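Local coordinates for protein agmatine ureohydrolase (PDB 3PZL) that binds two manganese ions per subunit and probably hydrolyses agmatine to putrescine and urea, at residues 247-251 with 252-256; 94-97 with 98-102; 75-79 with 80-84. One frame throughout, in Å; residues are numbered along the deposited sequence.

Overall arrangement
The three contacts are local turns and caps at separate places in the alpha/beta arginase fold, around its parallel eight-stranded sheet. Interactions 1 and 2 each start a helix and lie on opposite sides of the chain's centre, their centres about 31 Å apart. The Leu249 side chain comes within about 10 Å of a bound manganese ion and Val96 within about 12 Å, so both are outside the metal shell. Interaction 3, remote from the metals, turns the chain into strand 84-90; its centre is about 24 Å from that of interaction 1 and about 33 Å from that of interaction 2. Interactions 1 and 3 touch, with Arg255 NH2 packed 3.7 Å from Tyr75 OH.

Interaction 1. Residues 247-251 with 252-256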
ATOM      1  N   PHE B 247      -5.519  12.712 -19.413  1.00 49.90           N
ATOM      2  CA  PHE B 247      -5.659  12.983 -20.874  1.00 50.65           C
ATOM      3  C   PHE B 247      -4.290  13.052 -21.572  1.00 50.97           C
ATOM      4  O   PHE B 247      -4.028  13.991 -22.339  1.00 52.88           O
ATOM      5  CB  PHE B 247      -6.415  14.298 -21.166  1.00 50.49           C
ATOM      6  CG  PHE B 247      -7.545  14.621 -20.194  1.00 49.82           C
ATOM      7  CD1 PHE B 247      -8.574  13.715 -19.959  1.00 47.10           C
ATOM      8  CD2 PHE B 247      -7.593  15.874 -19.566  1.00 47.85           C
ATOM      9  CE1 PHE B 247      -9.598  14.033 -19.091  1.00 48.45           C
ATOM     10  CE2 PHE B 247      -8.620  16.211 -18.699  1.00 47.34           C
ATOM     11  CZ  PHE B 247      -9.634  15.287 -18.454  1.00 48.54           C
ATOM     12  N   GLY B 248      -3.422  12.077 -21.299  1.00 49.56           N
ATOM     13  CA  GLY B 248      -2.055  12.102 -21.807  1.00 48.03           C
ATOM     14  C   GLY B 248      -1.903  11.218 -23.028  1.00 47.63           C
ATOM     15  O   GLY B 248      -2.892  10.763 -23.598  1.00 47.10           O
ATOM     16  N   LEU B 249      -0.656  10.985 -23.426  1.00 46.91           N
ATOM     17  CA  LEU B 249      -0.348  10.174 -24.595  1.00 46.44           C
ATOM     18  C   LEU B 249      -0.435   8.712 -24.239  1.00 46.09           C
ATOM     19  O   LEU B 249      -0.334   8.335 -23.063  1.00 45.24           O
ATOM     20  CB  LEU B 249       1.082  10.453 -25.084  1.00 46.76           C
ATOM     21  CG  LEU B 249       1.531  11.907 -25.192  1.00 46.37           C
ATOM     22  CD1 LEU B 249       3.052  12.016 -25.293  1.00 43.33           C
ATOM     23  CD2 LEU B 249       0.807  12.578 -26.362  1.00 47.41           C
ATOM     24  N   ALA B 250      -0.602   7.881 -25.266  1.00 46.01           N
ATOM     25  CA  ALA B 250      -0.643   6.440 -25.064  1.00 45.42           C
ATOM     26  C   ALA B 250       0.784   5.939 -24.886  1.00 44.54           C
ATOM     27  O   ALA B 250       1.711   6.516 -25.415  1.00 44.90           O
ATOM     28  CB  ALA B 250      -1.339   5.763 -26.242  1.00 44.42           C
ATOM     29  N   ASP B 251       0.965   4.867 -24.145  1.00 44.49           N
ATOM     30  CA  ASP B 251       2.302   4.284 -24.003  1.00 44.95           C
ATOM     31  C   ASP B 251       2.861   3.933 -25.380  1.00 44.45           C
ATOM     32  O   ASP B 251       4.015   4.224 -25.676  1.00 45.06           O
ATOM     33  CB  ASP B 251       2.268   3.073 -23.059  1.00 44.41           C
ATOM     34  CG  ASP B 251       1.332   1.973 -23.551  1.00 47.99           C
ATOM     35  OD1 ASP B 251       0.575   2.219 -24.539  1.00 48.05           O
ATOM     36  OD2 ASP B 251       1.363   0.848 -22.948  1.00 51.31           O
ATOM     37  N   THR B 252       2.023   3.353 -26.230  1.00 43.67           N
ATOM     38  CA  THR B 252       2.357   3.163 -27.642  1.00 43.96           C
ATOM     39  C   THR B 252       2.761   4.425 -28.425  1.00 44.10           C
ATOM     40  O   THR B 252       3.524   4.340 -29.379  1.00 43.98           O
ATOM     41  CB  THR B 252       1.183   2.519 -28.351  1.00 44.34           C
ATOM     42  OG1 THR B 252      -0.039   3.167 -27.925  1.00 42.36           O
ATOM     43  CG2 THR B 252       1.139   1.047 -27.930  1.00 46.13           C
ATOM     44  N   ASP B 253       2.246   5.595 -28.046  1.00 44.48           N
ATOM     45  CA  ASP B 253       2.603   6.818 -28.775  1.00 45.09           C
ATOM     46  C   ASP B 253       4.084   7.127 -28.561  1.00 45.02           C
ATOM     47  O   ASP B 253       4.751   7.585 -29.485  1.00 46.29           O
ATOM     48  CB  ASP B 253       1.750   8.040 -28.385  1.00 45.35           C
ATOM     49  CG  ASP B 253       0.299   7.989 -28.927  1.00 47.70           C
ATOM     50  OD1 ASP B 253       0.028   7.473 -30.057  1.00 48.96           O
ATOM     51  OD2 ASP B 253      -0.592   8.489 -28.191  1.00 48.43           O
ATOM     52  N   VAL B 254       4.598   6.858 -27.361  1.00 43.29           N
ATOM     53  CA  VAL B 254       5.954   7.208 -27.047  1.00 42.37           C
ATOM     54  C   VAL B 254       6.850   6.188 -27.687  1.00 44.23           C
ATOM     55  O   VAL B 254       7.987   6.497 -28.064  1.00 45.21           O
ATOM     56  CB  VAL B 254       6.183   7.307 -25.540  1.00 41.66           C
ATOM     57  CG1 VAL B 254       7.627   7.516 -25.208  1.00 39.43           C
ATOM     58  CG2 VAL B 254       5.379   8.461 -24.965  1.00 40.26           C
ATOM     59  N   ARG B 255       6.336   4.971 -27.847  1.00 45.16           N
ATOM     60  CA  ARG B 255       7.134   3.879 -28.387  1.00 45.81           C
ATOM     61  C   ARG B 255       7.362   4.158 -29.838  1.00 46.34           C
ATOM     62  O   ARG B 255       8.469   4.007 -30.334  1.00 47.45           O
ATOM     63  CB  ARG B 255       6.430   2.531 -28.184  1.00 46.37           C
ATOM     64  CG  ARG B 255       7.093   1.317 -28.862  1.00 47.68           C
ATOM     65  CD  ARG B 255       6.164   0.102 -28.776  1.00 48.55           C
ATOM     66  NE  ARG B 255       6.689  -1.125 -29.414  1.00 50.49           N
ATOM     67  CZ  ARG B 255       6.317  -1.554 -30.625  1.00 49.57           C
ATOM     68  NH1 ARG B 255       5.465  -0.831 -31.319  1.00 50.63           N
ATOM     69  NH2 ARG B 255       6.798  -2.684 -31.149  1.00 48.70           N
ATOM     70  N   ARG B 256       6.312   4.604 -30.513  1.00 46.64           N
ATOM     71  CA  ARG B 256       6.384   4.919 -31.926  1.00 46.41           C
ATOM     72  C   ARG B 256       7.337   6.074 -32.143  1.00 45.76           C
ATOM     73  O   ARG B 256       8.107   6.079 -33.079  1.00 47.05           O
ATOM     74  CB  ARG B 256       4.974   5.209 -32.468  1.00 46.41           C
ATOM     75  CG  ARG B 256       4.900   5.519 -33.943  1.00 47.77           C
ATOM     76  CD  ARG B 256       5.223   4.327 -34.821  1.00 51.67           C
ATOM     77  NE  ARG B 256       5.238   4.717 -36.224  1.00 57.96           N
ATOM     78  CZ  ARG B 256       5.537   3.908 -37.233  1.00 59.31           C
ATOM     79  NH1 ARG B 256       5.884   2.656 -36.995  1.00 58.94           N
ATOM     80  NH2 ARG B 256       5.531   4.375 -38.477  1.00 61.58           N
TER
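Ala250 and Asp253 form a helix N-terminal cap, where the loop after strand 223-229 enters helix 251-261 of the arginase fold. Ala250 occupies the N-cap position and Asp253 is the third residue of the helix. The side chain of Asp253 reaches back and accepts from the N-cap amide: Ala250 N to Asp253 OD2 is 3.0 Å, and the N-H points at the oxygen with an angle of 162°. This is the N3 half of a capping box; alanine has no polar side chain to supply the other half. The Asp253 torsion (chi1 -73°) turns CG away from its carbonyl carbon and lays it beside its own N, which brings the carboxylate to the helix start. The amide meets OD2 from above the carboxylate plane, 38° out of it, and the methyl CB of Ala250 lies 3.4 Å from the same OD2.

The backbone closes the turn in the other direction. Asp253 N donates to Ala250 O at 2.8 Å, approaching from above the carbonyl plane, while Val254 N adds a weak bond to that oxygen. One residue on, Arg255 N reaches Asp251 O at 3.3 Å within the carbonyl plane, the arrangement of a regular helical turn. Apolar contact is slight between the two segments: Leu249 CD1 and Val254 CG2 are 4.3 Å apart, and both residues rest on Val143 of strand 138-143.

At the subunit interface, Asp251 OD2 accepts from Phe247 N of the third subunit, and Arg255 makes a cation-pi contact with Phe203 of that subunit. Because Asp253 OD2 accepts the Ala250 N-H at the amino end of the helix, where the peptide dipoles also point their positive ends, its negative charge would be expected to be stabilised there.

Interaction 2. Residues 94-97 with 98-102; sequences EDVE and YVIDT
Ile100 N donates to Val96 O at 3.0 Å (N-H...O angle 164°), and Asp101 N to Glu97 O at 3.0 Å; together with Val99 N to Asp95 O at 3.2 Å they form the first turns of helix 96-112. Asp95 is the N-cap. Its CG stands anti to its backbone N (chi1 179°), which brings OD2 within reach of Tyr98 N, a weak capping bond at 3.2 Å with an angle of 137°. The same oxygen lies beside Tyr98 CB, the Asp95 and Tyr98 side chains crossing at about a right angle.

Further along, Thr102 OG1 donates to Tyr98 O at 2.6 Å, and that hydroxyl also sits 3.9 Å above one face of the Tyr98 ring, over its centre. On another side of the helix Val96 and Ile100 run side by side in the same direction, CG1 to CD1 4.0 Å.

Asp101 OD1 is salt-bridged to Arg132 of helix 126-132, and Val99 and Ile100 pack on Ile126 and Val128 of that helix, respectively. Met90 of strand 84-90 touches Tyr98, Val99 and Thr102, so the first turns pack against both that strand and helix 126-132.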
ATOM      1  N   GLU B  94      22.498  17.642  -3.052  1.00 68.31           N
ATOM      2  CA  GLU B  94      21.345  18.532  -2.921  1.00 68.82           C
ATOM      3  C   GLU B  94      21.418  19.719  -3.866  1.00 68.97           C
ATOM      4  O   GLU B  94      20.458  20.490  -3.988  1.00 69.31           O
ATOM      5  CB  GLU B  94      21.181  18.987  -1.483  1.00 69.37           C
ATOM      6  CG  GLU B  94      20.710  17.833  -0.564  1.00 71.88           C
ATOM      7  CD  GLU B  94      20.181  18.267   0.816  1.00 75.23           C
ATOM      8  OE1 GLU B  94      20.431  19.430   1.229  1.00 79.00           O
ATOM      9  OE2 GLU B  94      19.552  17.419   1.514  1.00 76.15           O
ATOM     10  N   ASP B  95      22.551  19.835  -4.552  1.00 68.84           N
ATOM     11  CA  ASP B  95      22.842  20.981  -5.392  1.00 69.84           C
ATOM     12  C   ASP B  95      22.590  20.746  -6.906  1.00 69.58           C
ATOM     13  O   ASP B  95      23.301  19.959  -7.557  1.00 69.16           O
ATOM     14  CB  ASP B  95      24.288  21.438  -5.143  1.00 70.71           C
ATOM     15  CG  ASP B  95      24.677  22.622  -6.011  1.00 72.03           C
ATOM     16  OD1 ASP B  95      23.777  23.433  -6.396  1.00 71.40           O
ATOM     17  OD2 ASP B  95      25.885  22.730  -6.308  1.00 72.97           O
ATOM     18  N   VAL B  96      21.596  21.457  -7.449  1.00 69.28           N
ATOM     19  CA  VAL B  96      21.194  21.312  -8.856  1.00 69.18           C
ATOM     20  C   VAL B  96      22.345  21.657  -9.812  1.00 69.73           C
ATOM     21  O   VAL B  96      22.674  20.862 -10.697  1.00 69.59           O
ATOM     22  CB  VAL B  96      19.900  22.138  -9.211  1.00 68.96           C
ATOM     23  CG1 VAL B  96      19.214  21.580 -10.442  1.00 67.33           C
ATOM     24  CG2 VAL B  96      18.927  22.118  -8.068  1.00 69.60           C
ATOM     25  N   GLU B  97      22.960  22.826  -9.628  1.00 70.39           N
ATOM     26  CA  GLU B  97      24.070  23.246 -10.485  1.00 70.99           C
ATOM     27  C   GLU B  97      25.143  22.184 -10.506  1.00 70.08           C
ATOM     28  O   GLU B  97      25.615  21.826 -11.566  1.00 70.56           O
ATOM     29  CB  GLU B  97      24.675  24.578 -10.051  1.00 72.32           C
ATOM     30  CG  GLU B  97      23.872  25.831 -10.431  1.00 76.76           C
ATOM     31  CD  GLU B  97      23.717  26.813  -9.222  1.00 83.16           C
ATOM     32  OE1 GLU B  97      24.567  26.794  -8.279  1.00 84.67           O
ATOM     33  OE2 GLU B  97      22.725  27.600  -9.203  1.00 84.86           O
ATOM     34  N   TYR B  98      25.520  21.666  -9.343  1.00 69.19           N
ATOM     35  CA  TYR B  98      26.536  20.610  -9.284  1.00 68.41           C
ATOM     36  C   TYR B  98      26.220  19.342 -10.096  1.00 67.07           C
ATOM     37  O   TYR B  98      27.131  18.751 -10.703  1.00 67.09           O
ATOM     38  CB  TYR B  98      26.867  20.237  -7.840  1.00 68.60           C
ATOM     39  CG  TYR B  98      27.897  19.133  -7.724  1.00 68.78           C
ATOM     40  CD1 TYR B  98      29.231  19.343  -8.097  1.00 69.03           C
ATOM     41  CD2 TYR B  98      27.530  17.871  -7.246  1.00 68.78           C
ATOM     42  CE1 TYR B  98      30.176  18.318  -8.000  1.00 70.36           C
ATOM     43  CE2 TYR B  98      28.463  16.845  -7.132  1.00 70.20           C
ATOM     44  CZ  TYR B  98      29.784  17.072  -7.510  1.00 71.68           C
ATOM     45  OH  TYR B  98      30.691  16.036  -7.393  1.00 74.09           O
ATOM     46  N   VAL B  99      24.956  18.914 -10.098  1.00 65.34           N
ATOM     47  CA  VAL B  99      24.554  17.737 -10.872  1.00 63.87           C
ATOM     48  C   VAL B  99      24.555  18.039 -12.381  1.00 63.63           C
ATOM     49  O   VAL B  99      25.223  17.358 -13.162  1.00 62.95           O
ATOM     50  CB  VAL B  99      23.194  17.181 -10.412  1.00 63.29           C
ATOM     51  CG1 VAL B  99      22.660  16.184 -11.415  1.00 64.02           C
ATOM     52  CG2 VAL B  99      23.313  16.499  -9.070  1.00 62.46           C
ATOM     53  N   ILE B 100      23.843  19.087 -12.777  1.00 63.50           N
ATOM     54  CA  ILE B 100      23.835  19.532 -14.164  1.00 64.06           C
ATOM     55  C   ILE B 100      25.234  19.678 -14.758  1.00 65.06           C
ATOM     56  O   ILE B 100      25.446  19.322 -15.921  1.00 66.07           O
ATOM     57  CB  ILE B 100      23.098  20.855 -14.330  1.00 64.10           C
ATOM     58  CG1 ILE B 100      21.647  20.695 -13.943  1.00 64.15           C
ATOM     59  CG2 ILE B 100      23.149  21.328 -15.768  1.00 64.25           C
ATOM     60  CD1 ILE B 100      20.898  21.987 -14.028  1.00 66.35           C
ATOM     61  N   ASP B 101      26.179  20.216 -13.986  1.00 65.59           N
ATOM     62  CA  ASP B 101      27.573  20.336 -14.435  1.00 65.76           C
ATOM     63  C   ASP B 101      28.176  18.967 -14.537  1.00 65.25           C
ATOM     64  O   ASP B 101      28.998  18.733 -15.396  1.00 66.40           O
ATOM     65  CB  ASP B 101      28.427  21.158 -13.473  1.00 66.46           C
ATOM     66  CG  ASP B 101      28.032  22.605 -13.447  1.00 67.32           C
ATOM     67  OD1 ASP B 101      27.190  23.008 -14.270  1.00 67.85           O
ATOM     68  OD2 ASP B 101      28.561  23.339 -12.586  1.00 69.02           O
ATOM     69  N   THR B 102      27.769  18.053 -13.668  1.00 64.35           N
ATOM     70  CA  THR B 102      28.345  16.716 -13.691  1.00 63.89           C
ATOM     71  C   THR B 102      27.840  15.971 -14.913  1.00 63.53           C
ATOM     72  O   THR B 102      28.619  15.312 -15.607  1.00 63.79           O
ATOM     73  CB  THR B 102      28.025  15.911 -12.416  1.00 63.28           C
ATOM     74  OG1 THR B 102      28.534  16.596 -11.254  1.00 62.97           O
ATOM     75  CG2 THR B 102      28.637  14.526 -12.513  1.00 62.48           C
TER

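Interaction 3. Residues 75-79 with 80-84; sequences YGIDL and LASGM
Asp78 O and Leu79 O receive the backbone bonds that bend the chain, in two overlapping turns. Ala81 N donates to Asp78 O at 3.2 Å and Ser82 N to Leu79 O at 3.0 Å, the latter with an N-H...O angle of 156°. Both amides come from above the planes of their carbonyls. The turns follow strand 77-78, the second strand of a small antiparallel pair with 71-72, where Gly76 and Ile77 both face Glu72 in a G1 beta bulge. Gly83 then takes a positive phi, and the chain enters strand 84-90 at Met84. A water links Leu79 to the start of strand 84-90: it donates to Leu79 O at 2.6 Å and accepts from Met84 N at 2.7 Å.

Side chains strengthen the first turn. With chi1 at 174°, the Asp78 carboxylate extends away from its own N, and OD1 meets Leu80 N at 3.1 Å, closing an Asx turn. The amide meets OD1 well above the carboxylate plane, 64° out of it. From the far end of the turn, Ser82 OG donates to Asp78 O at 2.8 Å. That carbonyl oxygen is therefore gripped twice, Ala81 N and Ser82 OG arriving from opposite faces of its plane. The hydroxyl also lies 3.6 Å from Ile77 CG2. Leu79 and Met84, the latter modelled as selenomethionine, both pack on Tyr65 of helix 57-65.

Asp78 uses its other oxygen outside the turn, where OD2 forms a salt bridge with Arg186 of the third subunit. One aspartate thus serves the bend and the assembly at once: OD1 holds an amide of its own turn, and the charge of the carboxylate is probably balanced largely by the neighbouring arginine.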
ATOM      1  N   TYR B  75      11.652  -6.353 -32.926  1.00 52.12           N
ATOM      2  CA  TYR B  75      12.755  -5.790 -33.685  1.00 51.85           C
ATOM      3  C   TYR B  75      13.758  -6.840 -34.149  1.00 52.25           C
ATOM      4  O   TYR B  75      14.573  -6.586 -35.014  1.00 52.30           O
ATOM      5  CB  TYR B  75      13.410  -4.699 -32.877  1.00 51.17           C
ATOM      6  CG  TYR B  75      12.449  -3.589 -32.515  1.00 50.06           C
ATOM      7  CD1 TYR B  75      12.063  -2.633 -33.454  1.00 50.39           C
ATOM      8  CD2 TYR B  75      11.933  -3.491 -31.236  1.00 49.65           C
ATOM      9  CE1 TYR B  75      11.178  -1.614 -33.126  1.00 50.70           C
ATOM     10  CE2 TYR B  75      11.060  -2.487 -30.884  1.00 50.74           C
ATOM     11  CZ  TYR B  75      10.685  -1.545 -31.831  1.00 54.05           C
ATOM     12  OH  TYR B  75       9.798  -0.543 -31.463  1.00 58.07           O
ATOM     13  N   GLY B  76      13.656  -8.034 -33.581  1.00 52.54           N
ATOM     14  CA  GLY B  76      14.544  -9.118 -33.930  1.00 53.03           C
ATOM     15  C   GLY B  76      15.969  -8.779 -33.596  1.00 52.95           C
ATOM     16  O   GLY B  76      16.853  -9.014 -34.404  1.00 54.04           O
ATOM     17  N   ILE B  77      16.169  -8.222 -32.405  1.00 52.50           N
ATOM     18  CA  ILE B  77      17.462  -7.775 -31.927  1.00 52.15           C
ATOM     19  C   ILE B  77      17.714  -8.349 -30.554  1.00 52.48           C
ATOM     20  O   ILE B  77      16.889  -8.186 -29.642  1.00 51.33           O
ATOM     21  CB  ILE B  77      17.498  -6.256 -31.814  1.00 52.23           C
ATOM     22  CG1 ILE B  77      17.428  -5.632 -33.215  1.00 53.00           C
ATOM     23  CG2 ILE B  77      18.728  -5.779 -31.005  1.00 50.84           C
ATOM     24  CD1 ILE B  77      18.667  -5.933 -34.094  1.00 52.22           C
ATOM     25  N   ASP B  78      18.861  -9.018 -30.425  1.00 52.97           N
ATOM     26  CA  ASP B  78      19.331  -9.562 -29.155  1.00 53.32           C
ATOM     27  C   ASP B  78      20.138  -8.479 -28.422  1.00 53.12           C
ATOM     28  O   ASP B  78      21.200  -8.041 -28.882  1.00 53.31           O
ATOM     29  CB  ASP B  78      20.168 -10.825 -29.405  1.00 53.88           C
ATOM     30  CG  ASP B  78      20.813 -11.375 -28.144  1.00 56.10           C
ATOM     31  OD1 ASP B  78      20.346 -11.071 -27.017  1.00 57.44           O
ATOM     32  OD2 ASP B  78      21.799 -12.135 -28.288  1.00 59.45           O
ATOM     33  N   LEU B  79      19.619  -8.054 -27.275  1.00 52.60           N
ATOM     34  CA  LEU B  79      20.224  -6.965 -26.526  1.00 52.86           C
ATOM     35  C   LEU B  79      21.546  -7.338 -25.876  1.00 53.24           C
ATOM     36  O   LEU B  79      22.389  -6.482 -25.654  1.00 52.88           O
ATOM     37  CB  LEU B  79      19.231  -6.448 -25.507  1.00 52.62           C
ATOM     38  CG  LEU B  79      18.030  -5.788 -26.175  1.00 53.44           C
ATOM     39  CD1 LEU B  79      16.943  -5.619 -25.157  1.00 56.53           C
ATOM     40  CD2 LEU B  79      18.399  -4.436 -26.770  1.00 54.93           C
ATOM     41  N   LEU B  80      21.716  -8.632 -25.603  1.00 54.11           N
ATOM     42  CA  LEU B  80      22.930  -9.173 -25.036  1.00 55.25           C
ATOM     43  C   LEU B  80      24.106  -8.967 -25.969  1.00 56.47           C
ATOM     44  O   LEU B  80      25.257  -8.866 -25.528  1.00 57.49           O
ATOM     45  CB  LEU B  80      22.750 -10.665 -24.764  1.00 55.37           C
ATOM     46  CG  LEU B  80      22.430 -11.020 -23.318  1.00 55.37           C
ATOM     47  CD1 LEU B  80      22.428 -12.524 -23.115  1.00 54.78           C
ATOM     48  CD2 LEU B  80      23.446 -10.330 -22.388  1.00 54.47           C
ATOM     49  N   ALA B  81      23.814  -8.905 -27.262  1.00 56.81           N
ATOM     50  CA  ALA B  81      24.838  -8.678 -28.252  1.00 57.80           C
ATOM     51  C   ALA B  81      24.724  -7.266 -28.858  1.00 58.02           C
ATOM     52  O   ALA B  81      25.172  -7.016 -29.981  1.00 59.36           O
ATOM     53  CB  ALA B  81      24.762  -9.754 -29.318  1.00 58.04           C
ATOM     54  N   SER B  82      24.139  -6.341 -28.109  1.00 57.19           N
ATOM     55  CA  SER B  82      24.069  -4.956 -28.558  1.00 57.34           C
ATOM     56  C   SER B  82      25.014  -3.947 -27.866  1.00 57.53           C
ATOM     57  O   SER B  82      24.830  -2.755 -27.978  1.00 56.71           O
ATOM     58  CB  SER B  82      22.628  -4.483 -28.460  1.00 57.06           C
ATOM     59  OG  SER B  82      21.806  -5.334 -29.231  1.00 57.96           O
ATOM     60  N   GLY B  83      26.034  -4.423 -27.163  1.00 58.66           N
ATOM     61  CA  GLY B  83      27.044  -3.524 -26.624  1.00 59.73           C
ATOM     62  C   GLY B  83      26.508  -2.546 -25.589  1.00 60.26           C
ATOM     63  O   GLY B  83      26.671  -1.344 -25.726  1.00 61.35           O
HETATM   64  N   MSE B  84      25.870  -3.069 -24.547  1.00 60.29           N
HETATM   65  CA  MSE B  84      25.353  -2.271 -23.455  1.00 60.38           C
HETATM   66  C   MSE B  84      26.279  -2.370 -22.263  1.00 59.71           C
HETATM   67  O   MSE B  84      26.818  -3.447 -21.968  1.00 59.64           O
HETATM   68  CB  MSE B  84      24.018  -2.824 -23.012  1.00 61.23           C
HETATM   69  CG  MSE B  84      22.811  -2.340 -23.757  1.00 66.76           C
HETATM   70 SE   MSE B  84      21.215  -2.886 -22.705  1.00 84.31          SE
HETATM   71  CE  MSE B  84      20.751  -4.459 -23.729  1.00 72.35           C
TER
HETATM   72  O   HOH W   1      24.506  -5.450 -24.462  1.00 36.60           O